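Extracellular ligand-binding receptor (Verminephrobacter eiseniae, PDB 4M88) probably binds an amino acid or related small solute outside the cytoplasm, as the substrate-binding component of an ABC transporter. Local coordinates at residues L32-K37 with M274-P279. Residues are numbered along the deposited sequence; the frame is centred on the assembly and turned at random.
Sequences LAQANK and MKEAFP
Lys37 and Glu276 reach for each other from opposite directions across the surface between two helix ends. The ammonium NZ of Lys37 lies 3.8 Å from carboxylate oxygen OE2 of Glu276, a long salt bridge. Both side chains start with CG beside the backbone N, chi1 -78° in Lys37 and -64° in Glu276, and then run extended, which lets them span the gap between segments 32-37 and 274-279, where the CA atoms of Gln34 and Glu276 are 8.2 Å apart. Long, flexible charged residues suit this solvent-facing edge.

The other carboxylate oxygen, OE1 of Glu276, faces the aliphatic part of Gln34, 4.4 Å from its CG. The amide of Gln34 is engaged elsewhere: OE1 hydrogen-bonds to the hydroxyl of Tyr292 and NE2 to the backbone oxygen of Glu269, so an amide, acceptor and donor at once, fits a site between helices. The CB atoms of Ala33 and Ala277 are 5.0 Å apart, methyl groups small enough for the helices to lie near each other.

In this periplasmic-binding-protein fold of the leucine-binding family, the contact joins two helices distant in sequence. Helix 18-37 packs through Leu32 and Ala35 on strand 45-52, an outermost strand of the parallel sheet. Helix 265-277 lies beside it: selenomethionine Met274 rests on Ala30, and Phe278, just beyond the helix, on Gln26 of helix 18-37.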
# COMPACT_ATOMS: atom_id res chain seq x y z
N LEU A 32 17.63 1.50 5.26
CA LEU A 32 18.83 0.68 5.43
C LEU A 32 20.11 1.51 5.55
O LEU A 32 20.98 1.19 6.35
CB LEU A 32 18.96 -0.34 4.29
CG LEU A 32 17.82 -1.36 4.26
CD1 LEU A 32 18.12 -2.43 3.23
CD2 LEU A 32 17.56 -1.97 5.63
N ALA A 33 20.22 2.57 4.76
CA ALA A 33 21.37 3.46 4.86
C ALA A 33 21.42 4.16 6.22
O ALA A 33 22.49 4.32 6.81
CB ALA A 33 21.37 4.48 3.70
N GLN A 34 20.26 4.59 6.69
CA GLN A 34 20.12 5.24 7.99
C GLN A 34 20.50 4.22 9.06
O GLN A 34 21.30 4.51 9.97
CB GLN A 34 18.68 5.74 8.15
CG GLN A 34 18.43 6.77 9.25
CD GLN A 34 16.98 7.27 9.31
OE1 GLN A 34 16.03 6.49 9.40
NE2 GLN A 34 16.80 8.60 9.27
N ALA A 35 19.97 3.01 8.94
CA ALA A 35 20.26 1.93 9.89
C ALA A 35 21.75 1.60 9.92
O ALA A 35 22.33 1.40 11.00
CB ALA A 35 19.45 0.69 9.57
N ASN A 36 22.38 1.55 8.75
CA ASN A 36 23.82 1.25 8.69
C ASN A 36 24.70 2.37 9.22
O ASN A 36 25.75 2.11 9.82
CB ASN A 36 24.25 0.82 7.29
CG ASN A 36 23.72 -0.56 6.92
OD1 ASN A 36 23.47 -1.40 7.79
ND2 ASN A 36 23.52 -0.79 5.63
N LYS A 37 24.28 3.61 9.00
CA LYS A 37 25.00 4.76 9.57
C LYS A 37 24.96 4.70 11.09
O LYS A 37 25.85 5.22 11.76
CB LYS A 37 24.39 6.08 9.10
CG LYS A 37 24.76 6.48 7.69
CD LYS A 37 24.45 7.97 7.47
CE LYS A 37 24.75 8.40 6.03
NZ LYS A 37 24.92 9.88 5.91
N MSE A 274 15.55 10.18 3.47
CA MSE A 274 15.43 10.48 2.04
C MSE A 274 16.43 11.54 1.56
O MSE A 274 16.98 11.40 0.46
CB MSE A 274 13.99 10.86 1.68
CG MSE A 274 12.98 9.72 1.86
SE MSE A 274 13.33 8.23 0.62
CE MSE A 274 12.82 9.09 -1.05
N LYS A 275 16.68 12.59 2.35
CA LYS A 275 17.62 13.63 1.92
C LYS A 275 19.01 13.04 1.77
O LYS A 275 19.76 13.38 0.85
CB LYS A 275 17.78 14.79 2.92
CG LYS A 275 16.60 15.20 3.72
CD LYS A 275 15.49 15.79 2.88
CE LYS A 275 14.33 16.25 3.75
NZ LYS A 275 13.09 16.44 2.94
N GLU A 276 19.38 12.19 2.72
CA GLU A 276 20.69 11.57 2.73
C GLU A 276 20.89 10.65 1.52
O GLU A 276 21.92 10.71 0.84
CB GLU A 276 20.90 10.79 4.03
CG GLU A 276 20.90 11.66 5.29
CD GLU A 276 21.10 10.86 6.58
OE1 GLU A 276 20.52 9.75 6.70
OE2 GLU A 276 21.83 11.34 7.47
N ALA A 277 19.90 9.80 1.26
CA ALA A 277 20.01 8.78 0.22
C ALA A 277 19.69 9.31 -1.17
O ALA A 277 20.30 8.90 -2.16
CB ALA A 277 19.09 7.60 0.57
N PHE A 278 18.72 10.22 -1.26
CA PHE A 278 18.28 10.74 -2.55
C PHE A 278 18.12 12.26 -2.51
O PHE A 278 17.00 12.76 -2.57
CB PHE A 278 16.95 10.08 -2.95
CG PHE A 278 17.02 8.59 -2.97
CD1 PHE A 278 17.59 7.92 -4.05
CD2 PHE A 278 16.54 7.84 -1.90
CE1 PHE A 278 17.67 6.54 -4.08
CE2 PHE A 278 16.62 6.47 -1.91
CZ PHE A 278 17.18 5.81 -3.00
N PRO A 279 19.24 12.99 -2.40
CA PRO A 279 19.20 14.44 -2.19
C PRO A 279 18.54 15.25 -3.30
O PRO A 279 18.08 16.36 -3.03
CB PRO A 279 20.69 14.82 -2.06
CG PRO A 279 21.44 13.71 -2.70
CD PRO A 279 20.62 12.48 -2.43